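Local coordinates for peroxinectin A (PDB 6ERC), which uses hydrogen peroxide to oxidise phenolic donors, iodide and thiocyanate as a secreted haem peroxidase of the social amoeba Dictyostelium discoideum, at residues S48-S52 and D378-L384; I43-S48 and Q385-D389; I356-M360 and Q418-R422; E307-F311 and I361-R365. One frame throughout, in Å; residues are numbered along the deposited sequence.

Interaction 1. Residues S48-S52 and D378-L384; sequences SRAIS and DLASRNL. With HEM (protoporphyrin IX containing Fe), chain F.
With its CG trans to the backbone N (chi1 180°), Asp-378 extends its carboxylate toward Ser-52, whose OG stands in the same rotamer, while a bend at chi2 (55°) swings the guanidinium of Arg-49 in beside them. Three donors converge on a single oxygen, OD2 of Asp-378. Ser-52 OG gives its proton to OD2 over 2.6 Å, using the syn lone pair. Arg-49 NH1 forms a salt bridge with Asp-378 OD2 at 2.5 Å, arriving from above a carboxylate that stands almost perpendicular to the guanidinium. Ser-381 OG, on the helix of the acceptor, donates to OD2 at 2.6 Å from still farther out of that plane. The second oxygen, OD1, takes a weak capping bond from Ser-381 N (3.2 Å), so this N-cap carboxylate caps its own helix and holds the neighbouring one; its buried charge is probably balanced by Arg-49. Segments 48-52 and 379-384 of the two helices cross at 129°, with their axes 8.2 Å apart at closest approach. Beyond the contact Arg-49 bridges to Asp-101 and lies on Met-114 of strand 113-124, while Leu-379 and Arg-382 carry helix 379-390 onward to the haem.

Interaction 2. Residues I43-S48 and Q385-D389; sequences ITNQPS and QRNRD. With HEM (protoporphyrin IX containing Fe), chain F.
Arg-388 reaches from helix 379-390 to clamp the loop that leads into helix 48-56, holding the carbonyl of Gln-46 just ahead of the helix N-cap, Pro-47, in this mainly helical peroxidase fold. The chain runs extended from CG to NE (chi2 168°, chi3 179°), which carries the guanidinium clear of its own helix. It grips one atom end-on with two nitrogens: NH1 donates to Gln-46 O at 2.7 Å and NH2 to the same oxygen at 2.9 Å, both with the oxygen close to the guanidinium plane. NH2 also pairs with Asp-434, so the buried charge has an acidic partner. Nearby, Arg-386 donates from NH2 to haem O2A (2.8 Å).

Toward the outside the packing is looser. Ile-43, partly exposed near a glycan, lays CG2 over one face of the guanidinium, 3.8 Å from Arg-388 NH1, and its CD1 rests 3.9 Å from Arg-388 CB. Asn-45 comes no nearer than 3.9 Å, CB to Arg-388 NH2, and spends its amide on Asp-432 O. A leucine in place of Arg-388 would probably leave the Gln-46 carbonyl and Asp-434 without these donors, and the loop less firmly held. The tight inner end belongs to Ser-48 and Gln-385, whose chain bends at chi2 (-77°); Ser-48 OG donates to Gln-385 OE1 at 2.5 Å, in the carbonyl plane and on a lone pair.

Interaction 3. Residues I356-M360 and Q418-R422; sequences IDIYM and QIQNR. With CA (calcium ion), chain G.
The loop that binds the calcium ion leans on helix 417-426 here through Ile-358 and Tyr-359, which meet Ile-419 and Arg-422. Asp-357 OD1 and the backbone O of Tyr-359 each bind the metal at 2.4 Å; two waters, Ser-306 and Asn-355 also belong to its shell. The same OD1 accepts from Tyr-359 N at 3.2 Å, an Asx turn that helps to set Asp-357 OD1 and Tyr-359 O on the ion, while Ile-358 points toward the helix and the phenol end of Tyr-359 reaches it.

Ile-358 holds CG1 between its backbone N and carbonyl carbon (chi1 59°), a placement that sets CG1 over the centre of the Tyr-359 ring and sends CD1 on to the helix. There it slides past Ile-419, the two CD1 atoms a close 3.2 Å apart. Ile-419 CD1 also sits against the phenol end of Tyr-359, 3.7 Å from CZ. Arg-422 comes to the ring's edge: Tyr-359 CE1 lies over one face of the guanidinium, 3.4 Å from NH1, with the two planes 70° apart. NH1 is bonded to the backbone oxygens of Ile-55 and Asp-57, which tie this arginine to the end of helix 48-56. On the solvent side a water donates to Gln-418 OE1 at 2.9 Å and makes a longer link to Tyr-359 OH.

No direct hydrogen bond joins the segments; the contact is apolar packing plus a guanidinium at the ring edge, with one water as polar link, while calcium probably stiffens the loop and backbone oxygens hold Arg-422.

Interaction 4. Residues E307-F311 and I361-R365; sequences EVGPF and ISDLR. With HEM (protoporphyrin IX containing Fe), chain F.
Apolar packing of Ile-361 and Leu-364 against Val-308 and Pro-310 joins the loop after helix 304-307 to the start of the short helix 362-365, in the buried wall beside the haem. Ile-361, at the N-cap position, turns CG1 between its backbone N and carbonyl carbon (chi1 54°) and drives CD1 into the loop backbone, 3.3 Å from both Val-308 O and Gly-309 O. The same methyl lies 3.9 Å from Val-308 CG1, while CG2 meets Pro-310 CD at 4.2 Å. An alanine here takes away both branches and would probably open a gap between Val-308, Pro-310 and the helix start. Leu-364 works one turn along: its side chain crosses that of Val-308 at about a right angle, with Leu-364 CD1 3.8 Å from Val-308 CB, and CD2 approaches the haem methyl CMB. Val-308 divides its branches in the same way, CG1 to the helix and CG2 to the haem at CAB (3.7 Å). A water spans the seam, lying 2.7 Å from Val-308 O and accepting from Ile-361 N. Asp-363 touches Pro-310 CB and anchors its other oxygen on Lys-328 N, just past strand 321-326; Val-308 borders helix 70-80, and Leu-364 abuts Leu-379 of helix 379-390.

From the N terminus, the loop 43-48 and the start of helix 48-56 meet helix 379-390 in interactions 2 and 1, which share Ser-48. Interaction 2 closes the longest loop, with interaction 1 within it and interaction 4, joining 307-311 to 361-365, within both. Interaction 3 crosses all three: it leaves from 356-360, inside their loops, and ends on helix 417-426, beyond them. Arg-365 probably bonds to Ser-52 OG, linking interactions 4 and 1, and Met-360 packs its SD on Ala-380. Together they tie the calcium loop and the N-terminal helix to the surroundings of the haem, which interactions 1, 2 and 4 all touch.

Interaction 1. Residues S48-S52 and D378-L384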
# COMPACT_ATOMS: atom_id res chain seq x y z
N SER A 48 20.77 2.29 -7.96
CA SER A 48 19.31 2.32 -8.11
C SER A 48 18.89 3.37 -9.15
O SER A 48 18.09 3.08 -10.04
CB SER A 48 18.66 2.61 -6.76
OG SER A 48 19.02 1.63 -5.81
N ARG A 49 19.42 4.59 -9.04
CA ARG A 49 18.99 5.65 -9.94
C ARG A 49 19.36 5.34 -11.39
O ARG A 49 18.67 5.79 -12.31
CB ARG A 49 19.61 6.98 -9.51
CG ARG A 49 19.32 8.16 -10.44
CD ARG A 49 17.83 8.36 -10.67
NE ARG A 49 17.58 9.53 -11.52
CZ ARG A 49 16.40 9.85 -12.05
NH1 ARG A 49 15.34 9.09 -11.83
NH2 ARG A 49 16.29 10.93 -12.81
N ALA A 50 20.43 4.58 -11.61
CA ALA A 50 20.76 4.16 -12.97
C ALA A 50 19.73 3.17 -13.49
O ALA A 50 19.20 3.33 -14.59
CB ALA A 50 22.16 3.55 -13.00
N ILE A 51 19.43 2.13 -12.71
CA ILE A 51 18.39 1.18 -13.10
C ILE A 51 17.08 1.90 -13.35
O ILE A 51 16.30 1.52 -14.23
CB ILE A 51 18.24 0.07 -12.04
CG1 ILE A 51 19.54 -0.70 -11.85
CG2 ILE A 51 17.11 -0.87 -12.41
CD1 ILE A 51 19.99 -1.51 -13.06
N SER A 52 16.80 2.95 -12.56
CA SER A 52 15.57 3.72 -12.76
C SER A 52 15.56 4.37 -14.14
O SER A 52 14.57 4.28 -14.87
CB SER A 52 15.44 4.77 -11.66
OG SER A 52 14.27 5.56 -11.85
N ASP A 378 12.76 9.89 -6.23
CA ASP A 378 12.50 8.95 -7.32
C ASP A 378 11.94 7.69 -6.68
O ASP A 378 12.66 6.96 -5.99
CB ASP A 378 13.77 8.66 -8.11
CG ASP A 378 13.56 7.67 -9.25
OD1 ASP A 378 12.46 7.08 -9.34
OD2 ASP A 378 14.49 7.48 -10.05
N LEU A 379 10.65 7.42 -6.91
CA LEU A 379 10.02 6.28 -6.27
C LEU A 379 10.54 4.96 -6.83
O LEU A 379 10.66 3.98 -6.09
CB LEU A 379 8.50 6.37 -6.43
CG LEU A 379 7.66 5.34 -5.68
CD1 LEU A 379 8.06 5.24 -4.21
CD2 LEU A 379 6.20 5.71 -5.79
N ALA A 380 10.85 4.92 -8.13
CA ALA A 380 11.49 3.73 -8.69
C ALA A 380 12.81 3.45 -8.00
O ALA A 380 13.10 2.31 -7.61
CB ALA A 380 11.69 3.91 -10.19
N SER A 381 13.64 4.48 -7.82
CA SER A 381 14.92 4.30 -7.14
C SER A 381 14.72 3.88 -5.69
O SER A 381 15.42 2.99 -5.20
CB SER A 381 15.74 5.59 -7.21
OG SER A 381 15.99 5.97 -8.55
N ARG A 382 13.77 4.51 -4.99
CA ARG A 382 13.51 4.14 -3.60
C ARG A 382 13.15 2.67 -3.49
O ARG A 382 13.55 2.00 -2.53
CB ARG A 382 12.41 5.02 -3.02
CG ARG A 382 12.83 6.46 -2.78
CD ARG A 382 11.83 7.22 -1.91
NE ARG A 382 11.91 6.83 -0.50
CZ ARG A 382 12.82 7.28 0.36
NH1 ARG A 382 13.75 8.14 -0.04
NH2 ARG A 382 12.80 6.87 1.62
N ASN A 383 12.39 2.15 -4.45
CA ASN A 383 12.03 0.73 -4.41
C ASN A 383 13.25 -0.15 -4.60
O ASN A 383 13.46 -1.10 -3.83
CB ASN A 383 10.98 0.44 -5.48
CG ASN A 383 9.68 1.18 -5.25
OD1 ASN A 383 9.28 1.41 -4.11
ND2 ASN A 383 9.01 1.57 -6.33
N LEU A 384 14.08 0.15 -5.60
CA LEU A 384 15.31 -0.62 -5.81
C LEU A 384 16.18 -0.59 -4.56
O LEU A 384 16.69 -1.63 -4.13
CB LEU A 384 16.07 -0.07 -7.01
CG LEU A 384 15.74 -0.67 -8.38
CD1 LEU A 384 16.14 -2.14 -8.45
CD2 LEU A 384 14.27 -0.49 -8.72
CHA HEM F . 5.54 2.15 -0.41
CHB HEM F . 4.21 6.29 -2.53
CHC HEM F . 0.62 3.93 -4.82
CHD HEM F . 2.12 -0.24 -2.87
C1A HEM F . 5.53 3.46 -0.83
C2A HEM F . 6.52 4.45 -0.53
C3A HEM F . 6.16 5.60 -1.11
C4A HEM F . 4.92 5.36 -1.81
CMA HEM F . 6.91 6.95 -1.06
CAA HEM F . 7.77 4.19 0.32
CBA HEM F . 8.97 4.30 -0.61
CGA HEM F . 10.13 3.53 -0.05
O1A HEM F . 10.03 2.29 0.09
O2A HEM F . 11.18 4.17 0.25
C1B HEM F . 3.11 6.00 -3.31
C2B HEM F . 2.36 6.98 -4.07
C3B HEM F . 1.37 6.34 -4.70
C4B HEM F . 1.46 4.93 -4.36
CMB HEM F . 2.72 8.48 -4.07
CAB HEM F . 0.28 6.89 -5.64
CBB HEM F . 0.23 8.17 -6.03
C1C HEM F . 0.71 2.59 -4.50
C2C HEM F . -0.16 1.53 -4.99
C3C HEM F . 0.26 0.37 -4.44
C4C HEM F . 1.40 0.68 -3.61
CMC HEM F . -1.32 1.82 -5.97
CAC HEM F . -0.24 -1.09 -4.57
CBC HEM F . -1.28 -1.50 -5.30
C1D HEM F . 3.14 0.05 -2.01
C2D HEM F . 3.80 -0.89 -1.12
C3D HEM F . 4.74 -0.22 -0.46
C4D HEM F . 4.71 1.16 -0.88
CMD HEM F . 3.45 -2.39 -1.02
CAD HEM F . 5.70 -0.77 0.62
CBD HEM F . 4.88 -0.82 1.90
CGD HEM F . 5.74 -0.53 3.11
O1D HEM F . 5.93 0.68 3.43
O2D HEM F . 6.22 -1.48 3.77
NA HEM F . 4.56 4.04 -1.62
NB HEM F . 2.53 4.77 -3.51
NC HEM F . 1.64 2.03 -3.66
ND HEM F . 3.73 1.29 -1.83
FE HEM F . 3.10 3.01 -2.61

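Interaction 2. Residues I43-S48 and Q385-D389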
# COMPACT_ATOMS: atom_id res chain seq x y z
N ILE A 43 26.52 -4.30 -3.42
CA ILE A 43 25.78 -4.43 -4.68
C ILE A 43 26.79 -4.32 -5.82
O ILE A 43 27.53 -3.34 -5.90
CB ILE A 43 24.69 -3.36 -4.82
CG1 ILE A 43 23.75 -3.39 -3.60
CG2 ILE A 43 23.90 -3.56 -6.11
CD1 ILE A 43 23.01 -4.70 -3.40
N THR A 44 26.80 -5.33 -6.69
CA THR A 44 27.63 -5.29 -7.89
C THR A 44 26.89 -4.76 -9.11
O THR A 44 27.53 -4.33 -10.07
CB THR A 44 28.19 -6.68 -8.21
OG1 THR A 44 27.11 -7.60 -8.39
CG2 THR A 44 29.10 -7.17 -7.09
N ASN A 45 25.55 -4.79 -9.09
CA ASN A 45 24.76 -4.23 -10.18
C ASN A 45 24.87 -2.71 -10.18
O ASN A 45 25.50 -2.09 -9.32
CB ASN A 45 23.30 -4.67 -10.05
CG ASN A 45 23.06 -6.06 -10.58
OD1 ASN A 45 23.64 -6.46 -11.58
ND2 ASN A 45 22.18 -6.80 -9.92
N GLN A 46 24.23 -2.09 -11.17
CA GLN A 46 24.27 -0.64 -11.27
C GLN A 46 23.47 -0.02 -10.13
O GLN A 46 22.56 -0.65 -9.58
CB GLN A 46 23.69 -0.19 -12.61
CG GLN A 46 24.39 -0.80 -13.82
CD GLN A 46 24.18 -0.01 -15.08
OE1 GLN A 46 24.55 1.17 -15.16
NE2 GLN A 46 23.58 -0.64 -16.09
N PRO A 47 23.79 1.22 -9.75
CA PRO A 47 23.04 1.88 -8.67
C PRO A 47 21.56 2.01 -9.00
O PRO A 47 21.13 1.87 -10.15
CB PRO A 47 23.70 3.25 -8.55
CG PRO A 47 25.05 3.08 -9.17
CD PRO A 47 24.88 2.07 -10.25
N SER A 48 20.77 2.29 -7.96
CA SER A 48 19.31 2.32 -8.11
C SER A 48 18.89 3.37 -9.15
O SER A 48 18.09 3.08 -10.04
CB SER A 48 18.66 2.61 -6.76
OG SER A 48 19.02 1.63 -5.81
N GLN A 385 16.37 0.59 -3.97
CA GLN A 385 17.11 0.68 -2.72
C GLN A 385 16.51 -0.23 -1.66
O GLN A 385 17.23 -0.99 -0.99
CB GLN A 385 17.14 2.12 -2.23
CG GLN A 385 17.96 3.04 -3.09
CD GLN A 385 19.45 2.88 -2.84
OE1 GLN A 385 20.20 2.48 -3.73
NE2 GLN A 385 19.89 3.21 -1.63
N ARG A 386 15.19 -0.15 -1.47
CA ARG A 386 14.53 -0.91 -0.41
C ARG A 386 14.73 -2.41 -0.61
O ARG A 386 14.98 -3.14 0.35
CB ARG A 386 13.04 -0.56 -0.36
CG ARG A 386 12.33 -1.00 0.91
CD ARG A 386 12.75 -0.18 2.12
NE ARG A 386 12.56 1.25 1.92
CZ ARG A 386 12.94 2.19 2.79
NH1 ARG A 386 13.54 1.84 3.92
NH2 ARG A 386 12.73 3.47 2.52
N ASN A 387 14.61 -2.89 -1.85
CA ASN A 387 14.87 -4.29 -2.13
C ASN A 387 16.31 -4.66 -1.80
O ASN A 387 16.58 -5.70 -1.20
CB ASN A 387 14.55 -4.61 -3.59
CG ASN A 387 13.07 -4.58 -3.89
OD1 ASN A 387 12.38 -5.59 -3.76
ND2 ASN A 387 12.57 -3.42 -4.30
N ARG A 388 17.26 -3.80 -2.20
CA ARG A 388 18.66 -4.04 -1.89
C ARG A 388 18.95 -3.81 -0.41
O ARG A 388 19.86 -4.44 0.15
CB ARG A 388 19.54 -3.15 -2.76
CG ARG A 388 19.41 -3.47 -4.25
CD ARG A 388 20.06 -2.40 -5.11
NE ARG A 388 19.94 -2.72 -6.53
CZ ARG A 388 20.53 -2.04 -7.50
NH1 ARG A 388 21.28 -0.98 -7.22
NH2 ARG A 388 20.37 -2.41 -8.77
N ASP A 389 18.20 -2.91 0.23
CA ASP A 389 18.30 -2.73 1.67
C ASP A 389 17.86 -3.99 2.41
O ASP A 389 18.52 -4.44 3.35
CB ASP A 389 17.46 -1.53 2.09
CG ASP A 389 17.45 -1.30 3.60
OD1 ASP A 389 18.12 -2.05 4.33
OD2 ASP A 389 16.76 -0.36 4.05
CHA HEM F . 5.54 2.15 -0.41
CHB HEM F . 4.21 6.29 -2.53
CHC HEM F . 0.62 3.93 -4.82
CHD HEM F . 2.12 -0.24 -2.87
C1A HEM F . 5.53 3.46 -0.83
C2A HEM F . 6.52 4.45 -0.53
C3A HEM F . 6.16 5.60 -1.11
C4A HEM F . 4.92 5.36 -1.81
CMA HEM F . 6.91 6.95 -1.06
CAA HEM F . 7.77 4.19 0.32
CBA HEM F . 8.97 4.30 -0.61
CGA HEM F . 10.13 3.53 -0.05
O1A HEM F . 10.03 2.29 0.09
O2A HEM F . 11.18 4.17 0.25
C1B HEM F . 3.11 6.00 -3.31
C2B HEM F . 2.36 6.98 -4.07
C3B HEM F . 1.37 6.34 -4.70
C4B HEM F . 1.46 4.93 -4.36
CMB HEM F . 2.72 8.48 -4.07
CAB HEM F . 0.28 6.89 -5.64
CBB HEM F . 0.23 8.17 -6.03
C1C HEM F . 0.71 2.59 -4.50
C2C HEM F . -0.16 1.53 -4.99
C3C HEM F . 0.26 0.37 -4.44
C4C HEM F . 1.40 0.68 -3.61
CMC HEM F . -1.32 1.82 -5.97
CAC HEM F . -0.24 -1.09 -4.57
CBC HEM F . -1.28 -1.50 -5.30
C1D HEM F . 3.14 0.05 -2.01
C2D HEM F . 3.80 -0.89 -1.12
C3D HEM F . 4.74 -0.22 -0.46
C4D HEM F . 4.71 1.16 -0.88
CMD HEM F . 3.45 -2.39 -1.02
CAD HEM F . 5.70 -0.77 0.62
CBD HEM F . 4.88 -0.82 1.90
CGD HEM F . 5.74 -0.53 3.11
O1D HEM F . 5.93 0.68 3.43
O2D HEM F . 6.22 -1.48 3.77
NA HEM F . 4.56 4.04 -1.62
NB HEM F . 2.53 4.77 -3.51
NC HEM F . 1.64 2.03 -3.66
ND HEM F . 3.73 1.29 -1.83
FE HEM F . 3.10 3.01 -2.61

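Interaction 3. Residues I356-M360 and Q418-R422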
# COMPACT_ATOMS: atom_id res chain seq x y z
N ILE A 356 0.64 -2.24 -15.70
CA ILE A 356 1.63 -2.76 -14.77
C ILE A 356 2.76 -3.37 -15.59
O ILE A 356 2.61 -4.44 -16.19
CB ILE A 356 1.02 -3.79 -13.81
CG1 ILE A 356 0.01 -3.11 -12.88
CG2 ILE A 356 2.12 -4.45 -12.97
CD1 ILE A 356 -1.01 -4.05 -12.29
N ASP A 357 3.88 -2.67 -15.62
CA ASP A 357 5.00 -3.02 -16.48
C ASP A 357 6.24 -2.33 -15.90
O ASP A 357 6.19 -1.78 -14.80
CB ASP A 357 4.70 -2.63 -17.92
CG ASP A 357 4.16 -1.22 -18.03
OD1 ASP A 357 4.45 -0.41 -17.12
OD2 ASP A 357 3.45 -0.93 -19.01
N ILE A 358 7.34 -2.36 -16.64
CA ILE A 358 8.57 -1.77 -16.12
C ILE A 358 8.48 -0.25 -16.03
O ILE A 358 9.32 0.37 -15.36
CB ILE A 358 9.77 -2.18 -16.99
CG1 ILE A 358 9.58 -1.73 -18.44
CG2 ILE A 358 9.98 -3.68 -16.90
CD1 ILE A 358 10.83 -1.85 -19.28
N TYR A 359 7.49 0.37 -16.67
CA TYR A 359 7.46 1.82 -16.80
C TYR A 359 6.73 2.49 -15.65
O TYR A 359 5.66 2.04 -15.23
CB TYR A 359 6.81 2.20 -18.12
CG TYR A 359 7.42 1.45 -19.25
CD1 TYR A 359 8.66 1.81 -19.75
CD2 TYR A 359 6.79 0.34 -19.80
CE1 TYR A 359 9.25 1.11 -20.77
CE2 TYR A 359 7.36 -0.36 -20.83
CZ TYR A 359 8.59 0.03 -21.31
OH TYR A 359 9.17 -0.68 -22.34
N MET A 360 7.31 3.59 -15.17
CA MET A 360 6.74 4.39 -14.10
C MET A 360 6.64 5.83 -14.58
O MET A 360 7.59 6.36 -15.16
CB MET A 360 7.60 4.30 -12.84
CG MET A 360 7.07 5.08 -11.66
SD MET A 360 8.04 4.76 -10.17
CE MET A 360 7.81 3.00 -9.97
N GLN A 418 11.73 -4.25 -26.67
CA GLN A 418 12.17 -3.08 -25.91
C GLN A 418 12.35 -3.42 -24.44
O GLN A 418 13.25 -2.87 -23.79
CB GLN A 418 11.17 -1.93 -26.08
CG GLN A 418 11.66 -0.62 -25.48
CD GLN A 418 10.70 0.53 -25.71
OE1 GLN A 418 9.52 0.32 -25.99
NE2 GLN A 418 11.20 1.75 -25.60
N ILE A 419 11.52 -4.31 -23.90
CA ILE A 419 11.77 -4.80 -22.54
C ILE A 419 13.06 -5.61 -22.51
O ILE A 419 13.89 -5.44 -21.62
CB ILE A 419 10.57 -5.62 -22.03
CG1 ILE A 419 9.24 -4.87 -22.21
CG2 ILE A 419 10.78 -5.98 -20.56
CD1 ILE A 419 9.09 -3.63 -21.36
N GLN A 420 13.24 -6.50 -23.49
CA GLN A 420 14.47 -7.29 -23.57
C GLN A 420 15.69 -6.38 -23.62
O GLN A 420 16.67 -6.60 -22.90
CB GLN A 420 14.43 -8.20 -24.79
CG GLN A 420 13.39 -9.29 -24.72
CD GLN A 420 13.37 -10.14 -25.97
OE1 GLN A 420 14.32 -10.12 -26.76
NE2 GLN A 420 12.30 -10.90 -26.16
N ASN A 421 15.65 -5.36 -24.48
CA ASN A 421 16.80 -4.48 -24.63
C ASN A 421 17.11 -3.76 -23.33
O ASN A 421 18.27 -3.72 -22.88
CB ASN A 421 16.54 -3.49 -25.76
CG ASN A 421 16.52 -4.16 -27.12
OD1 ASN A 421 16.51 -5.39 -27.22
ND2 ASN A 421 16.51 -3.35 -28.18
N ARG A 422 16.09 -3.18 -22.69
CA ARG A 422 16.32 -2.45 -21.44
C ARG A 422 16.89 -3.36 -20.36
O ARG A 422 17.68 -2.92 -19.53
CB ARG A 422 15.03 -1.79 -20.98
CG ARG A 422 14.61 -0.63 -21.86
CD ARG A 422 13.48 0.20 -21.26
NE ARG A 422 13.21 1.38 -22.07
CZ ARG A 422 12.65 2.50 -21.62
NH1 ARG A 422 12.29 2.61 -20.35
NH2 ARG A 422 12.45 3.52 -22.45
CA CA G . 3.49 1.27 -15.77
O HOH W 1 2.82 1.62 -17.99
O HOH W 2 7.56 -1.66 -25.05
O HOH W 3 3.42 3.65 -15.89

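Interaction 4. Residues E307-F311 and I361-R365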
# COMPACT_ATOMS: atom_id res chain seq x y z
N GLU A 307 1.23 1.27 -12.04
CA GLU A 307 -0.13 1.46 -12.52
C GLU A 307 -0.72 2.83 -12.22
O GLU A 307 -1.79 3.15 -12.73
CB GLU A 307 -1.05 0.37 -11.93
CG GLU A 307 -1.58 0.66 -10.54
CD GLU A 307 -2.20 -0.56 -9.86
OE1 GLU A 307 -2.80 -1.40 -10.56
OE2 GLU A 307 -2.07 -0.68 -8.63
N VAL A 308 -0.04 3.65 -11.42
CA VAL A 308 -0.52 5.00 -11.14
C VAL A 308 -0.42 5.84 -12.41
O VAL A 308 0.66 6.00 -12.98
CB VAL A 308 0.29 5.63 -9.99
CG1 VAL A 308 -0.05 7.11 -9.83
CG2 VAL A 308 0.04 4.89 -8.70
N GLY A 309 -1.55 6.39 -12.84
CA GLY A 309 -1.56 7.32 -13.95
C GLY A 309 -1.08 8.69 -13.54
O GLY A 309 -0.96 9.02 -12.36
N PRO A 310 -0.80 9.53 -14.54
CA PRO A 310 -0.22 10.84 -14.24
C PRO A 310 -1.23 11.89 -13.79
O PRO A 310 -0.83 12.87 -13.16
CB PRO A 310 0.43 11.25 -15.57
CG PRO A 310 -0.39 10.57 -16.60
CD PRO A 310 -0.88 9.28 -16.00
N PHE A 311 -2.52 11.72 -14.10
CA PHE A 311 -3.50 12.75 -13.82
C PHE A 311 -4.63 12.22 -12.94
O PHE A 311 -5.02 11.05 -13.03
CB PHE A 311 -4.09 13.32 -15.11
CG PHE A 311 -3.13 14.17 -15.88
CD1 PHE A 311 -2.89 15.48 -15.50
CD2 PHE A 311 -2.45 13.66 -16.98
CE1 PHE A 311 -2.00 16.27 -16.21
CE2 PHE A 311 -1.57 14.44 -17.69
CZ PHE A 311 -1.34 15.75 -17.30
N ILE A 361 5.48 6.45 -14.35
CA ILE A 361 5.29 7.83 -14.77
C ILE A 361 6.35 8.72 -14.12
O ILE A 361 6.92 8.40 -13.07
CB ILE A 361 3.88 8.32 -14.43
CG1 ILE A 361 3.58 8.12 -12.94
CG2 ILE A 361 2.85 7.60 -15.29
CD1 ILE A 361 2.30 8.77 -12.48
N SER A 362 6.63 9.85 -14.77
CA SER A 362 7.65 10.76 -14.27
C SER A 362 7.19 11.57 -13.07
O SER A 362 8.03 12.13 -12.36
CB SER A 362 8.09 11.71 -15.39
OG SER A 362 8.78 11.00 -16.40
N ASP A 363 5.87 11.64 -12.82
CA ASP A 363 5.39 12.28 -11.60
C ASP A 363 5.93 11.57 -10.37
O ASP A 363 6.20 12.21 -9.35
CB ASP A 363 3.87 12.29 -11.58
CG ASP A 363 3.27 13.06 -12.74
OD1 ASP A 363 3.38 12.58 -13.89
OD2 ASP A 363 2.70 14.14 -12.51
N LEU A 364 6.11 10.25 -10.45
CA LEU A 364 6.67 9.47 -9.36
C LEU A 364 8.18 9.27 -9.51
O LEU A 364 8.90 9.29 -8.51
CB LEU A 364 5.99 8.10 -9.30
CG LEU A 364 4.48 8.09 -9.04
CD1 LEU A 364 3.87 6.79 -9.52
CD2 LEU A 364 4.20 8.28 -7.56
N ARG A 365 8.66 9.08 -10.74
CA ARG A 365 10.07 8.74 -10.94
C ARG A 365 10.97 9.97 -10.96
O ARG A 365 12.15 9.87 -10.61
CB ARG A 365 10.23 7.95 -12.24
CG ARG A 365 11.48 7.08 -12.28
CD ARG A 365 11.63 6.36 -13.61
NE ARG A 365 11.96 7.28 -14.70
CZ ARG A 365 13.18 7.76 -14.94
NH1 ARG A 365 14.20 7.42 -14.16
NH2 ARG A 365 13.38 8.58 -15.96
CHA HEM F . 5.54 2.15 -0.41
CHB HEM F . 4.21 6.29 -2.53
CHC HEM F . 0.62 3.93 -4.82
CHD HEM F . 2.12 -0.24 -2.87
C1A HEM F . 5.53 3.46 -0.83
C2A HEM F . 6.52 4.45 -0.53
C3A HEM F . 6.16 5.60 -1.11
C4A HEM F . 4.92 5.36 -1.81
CMA HEM F . 6.91 6.95 -1.06
CAA HEM F . 7.77 4.19 0.32
CBA HEM F . 8.97 4.30 -0.61
CGA HEM F . 10.13 3.53 -0.05
O1A HEM F . 10.03 2.29 0.09
O2A HEM F . 11.18 4.17 0.25
C1B HEM F . 3.11 6.00 -3.31
C2B HEM F . 2.36 6.98 -4.07
C3B HEM F . 1.37 6.34 -4.70
C4B HEM F . 1.46 4.93 -4.36
CMB HEM F . 2.72 8.48 -4.07
CAB HEM F . 0.28 6.89 -5.64
CBB HEM F . 0.23 8.17 -6.03
C1C HEM F . 0.71 2.59 -4.50
C2C HEM F . -0.16 1.53 -4.99
C3C HEM F . 0.26 0.37 -4.44
C4C HEM F . 1.40 0.68 -3.61
CMC HEM F . -1.32 1.82 -5.97
CAC HEM F . -0.24 -1.09 -4.57
CBC HEM F . -1.28 -1.50 -5.30
C1D HEM F . 3.14 0.05 -2.01
C2D HEM F . 3.80 -0.89 -1.12
C3D HEM F . 4.74 -0.22 -0.46
C4D HEM F . 4.71 1.16 -0.88
CMD HEM F . 3.45 -2.39 -1.02
CAD HEM F . 5.70 -0.77 0.62
CBD HEM F . 4.88 -0.82 1.90
CGD HEM F . 5.74 -0.53 3.11
O1D HEM F . 5.93 0.68 3.43
O2D HEM F . 6.22 -1.48 3.77
NA HEM F . 4.56 4.04 -1.62
NB HEM F . 2.53 4.77 -3.51
NC HEM F . 1.64 2.03 -3.66
ND HEM F . 3.73 1.29 -1.83
FE HEM F . 3.10 3.01 -2.61
O HOH W 4 3.05 4.72 -13.30